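Local coordinates for protein glutathione S-transferase 2 (Onchocerca volvulus, PDB 1TU7) that conjugates glutathione to electrophilic, halide-bearing substrates as a dimeric pi-class transferase and appears to play a central part in the parasite's detoxification, at residues A[4-9]-A[52-57]; A[8-13]-A[199-204]; A[45-50]-A[59-64]. One frame throughout, in Å; residues are numbered along the deposited sequence.

Contact 1 (A[4-9]-A[52-57]). With GSH (glutathione), chain C.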
loop_
_atom_site.group_PDB
_atom_site.type_symbol
_atom_site.label_atom_id
_atom_site.label_comp_id
_atom_site.label_asym_id
_atom_site.label_seq_id
_atom_site.Cartn_x
_atom_site.Cartn_y
_atom_site.Cartn_z
ATOM N N LYS A 4 1.840 11.925 -18.335
ATOM C CA LYS A 4 2.354 10.728 -18.989
ATOM C C LYS A 4 2.407 9.627 -17.953
ATOM O O LYS A 4 2.975 9.809 -16.888
ATOM C CB LYS A 4 3.736 10.945 -19.598
ATOM C CG LYS A 4 4.316 9.693 -20.182
ATOM C CD LYS A 4 5.451 9.934 -21.132
ATOM C CE LYS A 4 6.657 10.389 -20.463
ATOM N NZ LYS A 4 7.707 10.676 -21.503
ATOM N N LEU A 5 1.843 8.475 -18.273
ATOM C CA LEU A 5 1.905 7.315 -17.407
ATOM C C LEU A 5 2.732 6.263 -18.081
ATOM O O LEU A 5 2.378 5.806 -19.185
ATOM C CB LEU A 5 0.503 6.782 -17.143
ATOM C CG LEU A 5 0.416 5.582 -16.201
ATOM C CD1 LEU A 5 0.699 6.002 -14.761
ATOM C CD2 LEU A 5 -0.947 4.948 -16.317
ATOM N N THR A 6 3.807 5.861 -17.423
ATOM C CA THR A 6 4.742 4.877 -17.948
ATOM C C THR A 6 4.549 3.575 -17.194
ATOM O O THR A 6 4.645 3.537 -15.967
ATOM C CB THR A 6 6.165 5.402 -17.815
ATOM O OG1 THR A 6 6.282 6.583 -18.622
ATOM C CG2 THR A 6 7.173 4.401 -18.370
ATOM N N TYR A 7 4.241 2.512 -17.935
ATOM C CA TYR A 7 4.097 1.182 -17.374
ATOM C C TYR A 7 4.316 0.172 -18.490
ATOM O O TYR A 7 4.501 0.528 -19.642
ATOM C CB TYR A 7 2.700 0.984 -16.755
ATOM C CG TYR A 7 2.560 -0.246 -15.882
ATOM C CD1 TYR A 7 1.694 -1.276 -16.240
ATOM C CD2 TYR A 7 3.314 -0.409 -14.739
ATOM C CE1 TYR A 7 1.549 -2.407 -15.471
ATOM C CE2 TYR A 7 3.170 -1.546 -13.944
ATOM C CZ TYR A 7 2.267 -2.536 -14.311
ATOM O OH TYR A 7 2.094 -3.670 -13.558
ATOM N N PHE A 8 4.311 -1.095 -18.141
ATOM C CA PHE A 8 4.375 -2.138 -19.155
ATOM C C PHE A 8 3.072 -2.187 -19.947
ATOM O O PHE A 8 2.051 -1.564 -19.593
ATOM C CB PHE A 8 4.708 -3.449 -18.454
ATOM C CG PHE A 8 6.016 -3.388 -17.721
ATOM C CD1 PHE A 8 6.071 -3.220 -16.341
ATOM C CD2 PHE A 8 7.204 -3.376 -18.441
ATOM C CE1 PHE A 8 7.270 -3.104 -15.670
ATOM C CE2 PHE A 8 8.420 -3.254 -17.780
ATOM C CZ PHE A 8 8.463 -3.118 -16.383
ATOM N N SER A 9 3.089 -2.949 -21.030
ATOM C CA SER A 9 1.958 -3.026 -21.923
ATOM C C SER A 9 1.001 -4.122 -21.492
ATOM O O SER A 9 0.665 -5.031 -22.241
ATOM C CB SER A 9 2.396 -3.199 -23.377
ATOM O OG SER A 9 1.369 -2.741 -24.214
ATOM N N CYS A 52 4.961 4.836 -13.319
ATOM C CA CYS A 52 5.363 6.217 -13.050
ATOM C C CYS A 52 4.437 7.181 -13.702
ATOM O O CYS A 52 4.175 7.036 -14.887
ATOM C CB CYS A 52 6.769 6.421 -13.587
ATOM S SG CYS A 52 7.467 8.048 -13.306
ATOM N N LEU A 53 3.949 8.174 -12.962
ATOM C CA LEU A 53 3.216 9.283 -13.545
ATOM C C LEU A 53 4.116 10.509 -13.576
ATOM O O LEU A 53 4.619 10.940 -12.531
ATOM C CB LEU A 53 1.958 9.597 -12.741
ATOM C CG LEU A 53 1.169 10.786 -13.290
ATOM C CD1 LEU A 53 0.455 10.365 -14.569
ATOM C CD2 LEU A 53 0.239 11.272 -12.162
ATOM N N TYR A 54 4.283 11.061 -14.765
ATOM C CA TYR A 54 4.812 12.399 -14.931
ATOM C C TYR A 54 3.640 13.358 -14.991
ATOM O O TYR A 54 2.780 13.239 -15.850
ATOM C CB TYR A 54 5.639 12.467 -16.212
ATOM C CG TYR A 54 6.781 11.462 -16.296
ATOM C CD1 TYR A 54 6.588 10.196 -16.870
ATOM C CD2 TYR A 54 8.063 11.779 -15.816
ATOM C CE1 TYR A 54 7.624 9.288 -16.967
ATOM C CE2 TYR A 54 9.097 10.862 -15.916
ATOM C CZ TYR A 54 8.876 9.634 -16.505
ATOM O OH TYR A 54 9.904 8.707 -16.646
ATOM N N ASP A 55 3.594 14.254 -14.020
ATOM C CA ASP A 55 2.577 15.282 -13.943
ATOM C C ASP A 55 3.301 16.602 -14.073
ATOM O O ASP A 55 3.884 17.101 -13.105
ATOM C CB ASP A 55 1.879 15.180 -12.605
ATOM C CG ASP A 55 0.753 16.159 -12.473
ATOM O OD1 ASP A 55 0.662 17.108 -13.295
ATOM O OD2 ASP A 55 -0.082 16.063 -11.562
ATOM N N GLY A 56 3.304 17.142 -15.286
ATOM C CA GLY A 56 4.180 18.256 -15.591
ATOM C C GLY A 56 5.629 17.864 -15.288
ATOM O O GLY A 56 6.094 16.835 -15.770
ATOM N N ASP A 57 6.293 18.654 -14.446
ATOM C CA ASP A 57 7.701 18.399 -14.047
ATOM C C ASP A 57 7.859 17.485 -12.822
ATOM O O ASP A 57 8.966 17.287 -12.322
ATOM C CB ASP A 57 8.426 19.732 -13.764
HETATM N N1 GSH C . 4.520 -0.922 -4.766
HETATM C CA1 GSH C . 4.717 -0.760 -6.155
HETATM C C1 GSH C . 3.691 0.075 -6.797
HETATM O O11 GSH C . 2.452 -0.120 -6.308
HETATM O O12 GSH C . 3.774 0.885 -7.791
HETATM C CB1 GSH C . 5.125 -1.888 -7.003
HETATM C CG1 GSH C . 5.754 -1.587 -8.338
HETATM C CD1 GSH C . 6.142 -2.869 -9.058
HETATM O OE1 GSH C . 6.106 -4.037 -8.374
HETATM N N2 GSH C . 6.471 -2.788 -10.319
HETATM C CA2 GSH C . 6.800 -3.949 -11.148
HETATM C C2 GSH C . 7.984 -3.618 -11.968
HETATM O O2 GSH C . 8.252 -2.312 -12.322
HETATM C CB2 GSH C . 5.659 -4.272 -12.108
HETATM S SG2 GSH C . 4.262 -5.025 -11.246
HETATM N N3 GSH C . 8.798 -4.587 -12.352
HETATM C CA3 GSH C . 9.931 -4.233 -13.165
HETATM C C3 GSH C . 11.212 -4.572 -12.476
HETATM O O31 GSH C . 11.372 -4.602 -11.169
HETATM O O32 GSH C . 12.297 -4.871 -13.311
#

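Contact 2 (A[8-13]-A[199-204]). With GSH (glutathione), chain C; GOL (glycerol), chain D.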
loop_
_atom_site.group_PDB
_atom_site.type_symbol
_atom_site.label_atom_id
_atom_site.label_comp_id
_atom_site.label_asym_id
_atom_site.label_seq_id
_atom_site.Cartn_x
_atom_site.Cartn_y
_atom_site.Cartn_z
ATOM N N PHE A 8 4.311 -1.095 -18.141
ATOM C CA PHE A 8 4.375 -2.138 -19.155
ATOM C C PHE A 8 3.072 -2.187 -19.947
ATOM O O PHE A 8 2.051 -1.564 -19.593
ATOM C CB PHE A 8 4.708 -3.449 -18.454
ATOM C CG PHE A 8 6.016 -3.388 -17.721
ATOM C CD1 PHE A 8 6.071 -3.220 -16.341
ATOM C CD2 PHE A 8 7.204 -3.376 -18.441
ATOM C CE1 PHE A 8 7.270 -3.104 -15.670
ATOM C CE2 PHE A 8 8.420 -3.254 -17.780
ATOM C CZ PHE A 8 8.463 -3.118 -16.383
ATOM N N SER A 9 3.089 -2.949 -21.030
ATOM C CA SER A 9 1.958 -3.026 -21.923
ATOM C C SER A 9 1.001 -4.122 -21.492
ATOM O O SER A 9 0.665 -5.031 -22.241
ATOM C CB SER A 9 2.396 -3.199 -23.377
ATOM O OG SER A 9 1.369 -2.741 -24.214
ATOM N N ILE A 10 0.567 -4.010 -20.244
ATOM C CA ILE A 10 -0.382 -4.912 -19.610
ATOM C C ILE A 10 -1.219 -4.031 -18.692
ATOM O O ILE A 10 -0.880 -2.873 -18.434
ATOM C CB ILE A 10 0.316 -6.015 -18.741
ATOM C CG1 ILE A 10 1.061 -5.385 -17.571
ATOM C CG2 ILE A 10 1.222 -6.888 -19.610
ATOM C CD1 ILE A 10 1.604 -6.353 -16.532
ATOM N N ARG A 11 -2.286 -4.598 -18.156
ATOM C CA ARG A 11 -3.114 -3.885 -17.209
ATOM C C ARG A 11 -2.380 -3.716 -15.888
ATOM O O ARG A 11 -2.025 -2.593 -15.516
ATOM C CB ARG A 11 -4.452 -4.558 -17.064
ATOM C CG ARG A 11 -5.307 -4.396 -18.323
ATOM C CD ARG A 11 -6.442 -5.383 -18.490
ATOM N NE ARG A 11 -7.439 -5.261 -17.459
ATOM C CZ ARG A 11 -8.678 -5.725 -17.565
ATOM N NH1 ARG A 11 -9.070 -6.350 -18.653
ATOM N NH2 ARG A 11 -9.536 -5.584 -16.575
ATOM N N GLY A 12 -2.124 -4.822 -15.207
ATOM C CA GLY A 12 -1.314 -4.804 -14.013
ATOM C C GLY A 12 -1.652 -3.694 -13.040
ATOM O O GLY A 12 -2.813 -3.405 -12.785
ATOM N N LEU A 13 -0.621 -3.084 -12.474
ATOM C CA LEU A 13 -0.777 -2.050 -11.453
ATOM C C LEU A 13 -1.183 -0.724 -11.996
ATOM O O LEU A 13 -1.654 0.127 -11.236
ATOM C CB LEU A 13 0.545 -1.862 -10.703
ATOM C CG LEU A 13 1.059 -3.075 -9.942
ATOM C CD1 LEU A 13 2.416 -2.743 -9.372
ATOM C CD2 LEU A 13 0.082 -3.491 -8.847
ATOM N N LYS A 199 -7.562 -7.378 -26.674
ATOM C CA LYS A 199 -7.195 -8.429 -25.727
ATOM C C LYS A 199 -5.950 -8.049 -24.948
ATOM O O LYS A 199 -4.970 -8.810 -24.839
ATOM C CB LYS A 199 -7.033 -9.766 -26.445
ATOM C CG LYS A 199 -8.291 -10.277 -27.059
ATOM C CD LYS A 199 -8.196 -11.705 -27.565
ATOM C CE LYS A 199 -9.585 -12.200 -28.038
ATOM N NZ LYS A 199 -9.514 -13.512 -28.778
ATOM N N VAL A 200 -5.983 -6.858 -24.347
ATOM C CA VAL A 200 -4.837 -6.363 -23.593
ATOM C C VAL A 200 -4.573 -7.351 -22.458
ATOM O O VAL A 200 -5.505 -7.691 -21.726
ATOM C CB VAL A 200 -5.099 -4.958 -22.995
ATOM C CG1 VAL A 200 -3.966 -4.565 -22.091
ATOM C CG2 VAL A 200 -5.324 -3.935 -24.095
ATOM N N PRO A 201 -3.348 -7.851 -22.302
ATOM C CA PRO A 201 -3.109 -8.815 -21.227
ATOM C C PRO A 201 -3.317 -8.196 -19.856
ATOM O O PRO A 201 -2.948 -7.051 -19.635
ATOM C CB PRO A 201 -1.645 -9.221 -21.408
ATOM C CG PRO A 201 -1.266 -8.781 -22.712
ATOM C CD PRO A 201 -2.145 -7.629 -23.127
ATOM N N VAL A 202 -3.927 -8.944 -18.959
ATOM C CA VAL A 202 -4.048 -8.495 -17.574
ATOM C C VAL A 202 -2.679 -8.453 -16.907
ATOM O O VAL A 202 -2.356 -7.515 -16.188
ATOM C CB VAL A 202 -5.028 -9.366 -16.747
ATOM C CG1 VAL A 202 -5.085 -8.903 -15.298
ATOM C CG2 VAL A 202 -6.420 -9.361 -17.381
ATOM N N ASN A 203 -1.906 -9.524 -17.125
ATOM C CA ASN A 203 -0.657 -9.745 -16.414
ATOM C C ASN A 203 0.505 -9.911 -17.383
ATOM O O ASN A 203 0.314 -10.111 -18.568
ATOM C CB ASN A 203 -0.805 -10.986 -15.530
ATOM C CG ASN A 203 -2.038 -10.896 -14.643
ATOM O OD1 ASN A 203 -3.012 -11.684 -14.763
ATOM N ND2 ASN A 203 -2.029 -9.894 -13.809
ATOM N N GLY A 204 1.716 -9.789 -16.855
ATOM C CA GLY A 204 2.942 -9.828 -17.650
ATOM C C GLY A 204 3.347 -11.180 -18.176
ATOM O O GLY A 204 4.208 -11.286 -19.061
HETATM N N1 GSH C . 4.520 -0.922 -4.766
HETATM C CA1 GSH C . 4.717 -0.760 -6.155
HETATM C C1 GSH C . 3.691 0.075 -6.797
HETATM O O11 GSH C . 2.452 -0.120 -6.308
HETATM O O12 GSH C . 3.774 0.885 -7.791
HETATM C CB1 GSH C . 5.125 -1.888 -7.003
HETATM C CG1 GSH C . 5.754 -1.587 -8.338
HETATM C CD1 GSH C . 6.142 -2.869 -9.058
HETATM O OE1 GSH C . 6.106 -4.037 -8.374
HETATM N N2 GSH C . 6.471 -2.788 -10.319
HETATM C CA2 GSH C . 6.800 -3.949 -11.148
HETATM C C2 GSH C . 7.984 -3.618 -11.968
HETATM O O2 GSH C . 8.252 -2.312 -12.322
HETATM C CB2 GSH C . 5.659 -4.272 -12.108
HETATM S SG2 GSH C . 4.262 -5.025 -11.246
HETATM N N3 GSH C . 8.798 -4.587 -12.352
HETATM C CA3 GSH C . 9.931 -4.233 -13.165
HETATM C C3 GSH C . 11.212 -4.572 -12.476
HETATM O O31 GSH C . 11.372 -4.602 -11.169
HETATM O O32 GSH C . 12.297 -4.871 -13.311
HETATM C C1 GOL D . -9.897 -9.559 -22.414
HETATM O O1 GOL D . -9.922 -10.887 -21.959
HETATM C C2 GOL D . -8.736 -8.895 -21.694
HETATM O O2 GOL D . -7.520 -9.515 -22.080
HETATM C C3 GOL D . -8.764 -7.413 -22.073
HETATM O O3 GOL D . -7.890 -6.693 -21.227
#

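Contact 3 (A[45-50]-A[59-64]). With GSH (glutathione), chain C.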
loop_
_atom_site.group_PDB
_atom_site.type_symbol
_atom_site.label_atom_id
_atom_site.label_comp_id
_atom_site.label_asym_id
_atom_site.label_seq_id
_atom_site.Cartn_x
_atom_site.Cartn_y
_atom_site.Cartn_z
ATOM N N PHE A 45 13.842 5.737 -12.375
ATOM C CA PHE A 45 12.686 5.613 -11.471
ATOM C C PHE A 45 13.181 5.416 -10.065
ATOM O O PHE A 45 14.120 4.674 -9.855
ATOM C CB PHE A 45 11.789 4.489 -11.966
ATOM C CG PHE A 45 11.362 4.731 -13.374
ATOM C CD1 PHE A 45 12.033 4.129 -14.420
ATOM C CD2 PHE A 45 10.407 5.686 -13.666
ATOM C CE1 PHE A 45 11.706 4.418 -15.745
ATOM C CE2 PHE A 45 10.059 5.970 -14.973
ATOM C CZ PHE A 45 10.706 5.341 -16.017
ATOM N N GLN A 46 12.533 6.079 -9.115
ATOM C CA GLN A 46 13.040 6.175 -7.755
ATOM C C GLN A 46 13.215 4.828 -7.035
ATOM O O GLN A 46 14.099 4.696 -6.200
ATOM C CB GLN A 46 12.157 7.125 -6.941
ATOM C CG GLN A 46 12.219 8.579 -7.407
ATOM C CD GLN A 46 11.069 9.023 -8.323
ATOM O OE1 GLN A 46 10.533 10.155 -8.188
ATOM N NE2 GLN A 46 10.718 8.179 -9.259
ATOM N N PHE A 47 12.383 3.834 -7.340
ATOM C CA PHE A 47 12.564 2.477 -6.847
ATOM C C PHE A 47 12.884 1.458 -7.938
ATOM O O PHE A 47 12.777 0.275 -7.718
ATOM C CB PHE A 47 11.356 2.036 -6.000
ATOM C CG PHE A 47 11.129 2.924 -4.824
ATOM C CD1 PHE A 47 10.093 3.853 -4.781
ATOM C CD2 PHE A 47 12.014 2.865 -3.767
ATOM C CE1 PHE A 47 9.955 4.672 -3.677
ATOM C CE2 PHE A 47 11.888 3.606 -2.698
ATOM C CZ PHE A 47 10.886 4.577 -2.662
ATOM N N GLY A 48 13.253 1.946 -9.117
ATOM C CA GLY A 48 13.585 1.082 -10.231
ATOM C C GLY A 48 12.414 0.333 -10.807
ATOM O O GLY A 48 12.585 -0.701 -11.451
ATOM N N GLN A 49 11.202 0.843 -10.567
ATOM C CA GLN A 49 9.970 0.149 -10.937
ATOM C C GLN A 49 8.918 1.121 -11.497
ATOM O O GLN A 49 9.019 2.342 -11.400
ATOM C CB GLN A 49 9.425 -0.614 -9.714
ATOM C CG GLN A 49 10.344 -1.774 -9.306
ATOM C CD GLN A 49 9.651 -2.847 -8.509
ATOM O OE1 GLN A 49 9.710 -4.047 -8.864
ATOM N NE2 GLN A 49 8.992 -2.454 -7.460
ATOM N N LEU A 50 7.924 0.525 -12.132
ATOM C CA LEU A 50 6.779 1.218 -12.718
ATOM C C LEU A 50 5.523 0.742 -11.983
ATOM O O LEU A 50 5.527 -0.335 -11.399
ATOM C CB LEU A 50 6.700 0.873 -14.210
ATOM C CG LEU A 50 7.946 1.250 -15.026
ATOM C CD1 LEU A 50 7.779 0.869 -16.501
ATOM C CD2 LEU A 50 8.301 2.701 -14.885
ATOM N N GLN A 59 7.756 13.801 -11.157
ATOM C CA GLN A 59 7.874 12.408 -11.438
ATOM C C GLN A 59 7.472 11.622 -10.193
ATOM O O GLN A 59 8.150 11.656 -9.154
ATOM C CB GLN A 59 9.305 12.052 -11.855
ATOM C CG GLN A 59 9.456 10.590 -12.217
ATOM C CD GLN A 59 10.879 10.068 -12.311
ATOM O OE1 GLN A 59 11.783 10.615 -11.694
ATOM N NE2 GLN A 59 11.057 8.953 -12.997
ATOM N N ILE A 60 6.347 10.895 -10.308
ATOM C CA ILE A 60 5.748 10.192 -9.187
ATOM C C ILE A 60 5.682 8.700 -9.484
ATOM O O ILE A 60 4.983 8.274 -10.406
ATOM C CB ILE A 60 4.332 10.722 -8.926
ATOM C CG1 ILE A 60 4.330 12.241 -8.854
ATOM C CG2 ILE A 60 3.807 10.107 -7.636
ATOM C CD1 ILE A 60 2.946 12.829 -8.941
ATOM N N VAL A 61 6.412 7.892 -8.732
ATOM C CA VAL A 61 6.234 6.460 -8.751
ATOM C C VAL A 61 5.389 6.037 -7.534
ATOM O O VAL A 61 4.996 6.889 -6.730
ATOM C CB VAL A 61 7.582 5.684 -8.847
ATOM C CG1 VAL A 61 8.272 5.999 -10.150
ATOM C CG2 VAL A 61 8.511 5.963 -7.662
ATOM N N GLN A 62 5.080 4.735 -7.475
ATOM C CA GLN A 62 4.225 4.088 -6.482
ATOM C C GLN A 62 2.769 4.293 -6.840
ATOM O O GLN A 62 2.215 5.366 -6.677
ATOM C CB GLN A 62 4.539 4.505 -5.044
ATOM C CG GLN A 62 5.883 3.982 -4.564
ATOM C CD GLN A 62 5.945 2.499 -4.298
ATOM O OE1 GLN A 62 7.051 1.933 -4.084
ATOM N NE2 GLN A 62 4.822 1.863 -4.282
ATOM N N SER A 63 2.140 3.213 -7.292
ATOM C CA SER A 63 0.790 3.276 -7.792
ATOM C C SER A 63 -0.172 3.912 -6.804
ATOM O O SER A 63 -1.026 4.681 -7.211
ATOM C CB SER A 63 0.284 1.900 -8.202
ATOM O OG SER A 63 0.225 0.985 -7.110
ATOM N N GLY A 64 -0.063 3.610 -5.509
ATOM C CA GLY A 64 -0.963 4.216 -4.551
ATOM C C GLY A 64 -0.755 5.697 -4.361
ATOM O O GLY A 64 -1.691 6.471 -4.175
HETATM N N1 GSH C . 4.520 -0.922 -4.766
HETATM C CA1 GSH C . 4.717 -0.760 -6.155
HETATM C C1 GSH C . 3.691 0.075 -6.797
HETATM O O11 GSH C . 2.452 -0.120 -6.308
HETATM O O12 GSH C . 3.774 0.885 -7.791
HETATM C CB1 GSH C . 5.125 -1.888 -7.003
HETATM C CG1 GSH C . 5.754 -1.587 -8.338
HETATM C CD1 GSH C . 6.142 -2.869 -9.058
HETATM O OE1 GSH C . 6.106 -4.037 -8.374
HETATM N N2 GSH C . 6.471 -2.788 -10.319
HETATM C CA2 GSH C . 6.800 -3.949 -11.148
HETATM C C2 GSH C . 7.984 -3.618 -11.968
HETATM O O2 GSH C . 8.252 -2.312 -12.322
HETATM C CB2 GSH C . 5.659 -4.272 -12.108
HETATM S SG2 GSH C . 4.262 -5.025 -11.246
HETATM N N3 GSH C . 8.798 -4.587 -12.352
HETATM C CA3 GSH C . 9.931 -4.233 -13.165
HETATM C C3 GSH C . 11.212 -4.572 -12.476
HETATM O O31 GSH C . 11.372 -4.602 -11.169
HETATM O O32 GSH C . 12.297 -4.871 -13.311
#

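Contact 1 (A[4-9]-A[52-57])
The first torsions of Lys-4 and Tyr-54 differ, CG of Lys-4 standing anti to the backbone N (chi1 176°) and CG of Tyr-54 anti to the carbonyl carbon (chi1 -56°), yet the two side chains end up running side by side in the same direction. CB and CG of Lys-4 already run past Tyr-54 CD1, and the bend at chi3 (71°) turns Lys-4 CE in toward it, 3.6 Å from Tyr-54 CD1. The charged end gains little from the ring: Lys-4 NZ is 5.1 Å from the Tyr-54 centroid, at most a weak cation-pi attraction. Thr-6 OG1 meets the same ring at its edge, in plane, 3.4 Å from Tyr-54 CE1, while its hydrogen bond goes to Asp-31 of strand 29-33. Over one face of the ring, offset toward the rim, lies the sulfur of Cys-52. Strands 4-8 and 52-55 are antiparallel neighbours in the four-stranded mixed sheet of the thioredoxin-like N-terminal domain. Lys-4/Tyr-54 and Thr-6/Cys-52 are hydrogen-bonded pairs, each closed by two backbone bonds; the straightest runs from Thr-6 N to Cys-52 O at 2.8 Å. Between them Leu-5 and Leu-53 form a non-hydrogen-bonded pair on the other face, where Leu-5 packs on helix 15-23. Both leucines have CG anti to the backbone N and nearly the same second torsion, and together these bring CD1 back against the neighbouring strand: Leu-5 CD1 lies 3.6 Å from Cys-52 O and Leu-53 CD1 3.5 Å from Lys-4 O. Past the paired residues, strand 4-8 delivers Tyr-7 to the bound glutathione, its OH 3.4 Å from SG2 of the tripeptide. The backbone N-H of Leu-13 is bonded to that hydroxyl and would polarise it, consistent with the thiolate-stabilising tyrosine of pi-class enzymes.

Contact 2 (A[8-13]-A[199-204])
Arg-11 reaches across Val-200 at an oblique angle, its CG 4.0 Å from Val-200 CG1, and then passes Val-202. CG2 of Val-202 sits over one face of the guanidinium, offset toward the rim. At the guanidinium edge a glycerol, probably from the crystallisation liquor, takes a bond from Arg-11 NH1 through its O3 at 2.9 Å; the same O3 and O2 of the glycerol both bond to Val-200 O. NH2 points to a second set of partners, salt bridges to Asp-159 and Glu-156 of helix 149-164, so the guanidinium ties the loop to the helical domain, while toward the tail the side chain's contacts are van der Waals or glycerol-mediated. Here the chain after helix 186-197 folds back against the loop that leads from strand 3-8 to helix 15-23, joining the C-terminal end of the chain to the N-terminal domain. Two backbone bonds hold the segments: Arg-11 N to Pro-201 O, nearly along the C=O axis, and Gly-12 N to Val-202 O, each 2.9 Å. Ile-10 fits beside them with CG1 in the crowded position between backbone N and carbonyl carbon (chi1 64°). That rotamer spreads its two branches over the tail, CG2 lying 3.5 Å from Asn-203 O and CD1 3.5 Å from Gly-204 N. Further along the loop, Leu-13 CD1 packs 3.5 Å from SG2 of glutathione.

Contact 3 (A[45-50]-A[59-64])
This is a mainly side-chain contact between the loop leading into strand 52-55 and the edge strand 58-61 with the start of helix 63-73, two parts of the N-terminal domain that both grip glutathione. Val-61 is its hub. Its CG1 meets the edge of the Phe-45 ring, 4.1 Å from CD2, and its CG2 lies 3.9 Å from Phe-47 CD1, so the valine is wedged between two aromatic side chains. Beside it, the amide groups of Gln-46 and Gln-59 approach tip to tip with their planes 32° apart. Gln-59 NE2 lies 3.4 Å from Phe-45 CD2 and is bonded to the carbonyl of Gln-44, which fixes the amide next to the ring. Leu-50 CD2 covers one face of Phe-45, over its centre. A type I turn from Phe-45 to Gly-48 shapes the loop so that Leu-50 pairs with the tripeptide backbone: Leu-50 N bonds GSH O2 at 2.9 Å (173°) and Leu-50 O receives GSH N2 at 2.8 Å. Gln-62, with positive phi (81°), is the N-cap residue of helix 63-73. The first N-H of that helix, Ser-63 N, bonds GSH O12 at 2.9 Å, and Ser-63 OG bonds O11 at 2.6 Å, so the helix start probably stabilises the gamma-glutamyl alpha-carboxylate. Phe-45 also packs on strand 52-55, and Leu-50 on strand 3-8. Phe-47 stacks edge-to-face on Phe-128 (helix 109-132) of the second subunit and packs on Gly-93 of its helix 81-107, consistent with the lock-and-key aromatic of pi-class dimers.

In the fold
Along the chain contacts 1 and 2 start from the same stretch and share Phe-8 and Ser-9. Contact 3 alternates with contact 1, and it is nested inside the long loop that contact 2 closes. The centres of contacts 1 and 3 are about 9 Å apart, and both reach the same sheet, in which strands 52-55 and 58-61 are neighbours, bonded from Leu-53 N to Ile-60 O. Contact 2 lies about 15 Å from contact 1 and 17 Å from contact 3, where the N-terminal domain meets the helical one. All three touch the same glutathione, contact 2 through Phe-8 and Leu-13 at the ends of 8-13, whose middle the tail 199-204 holds.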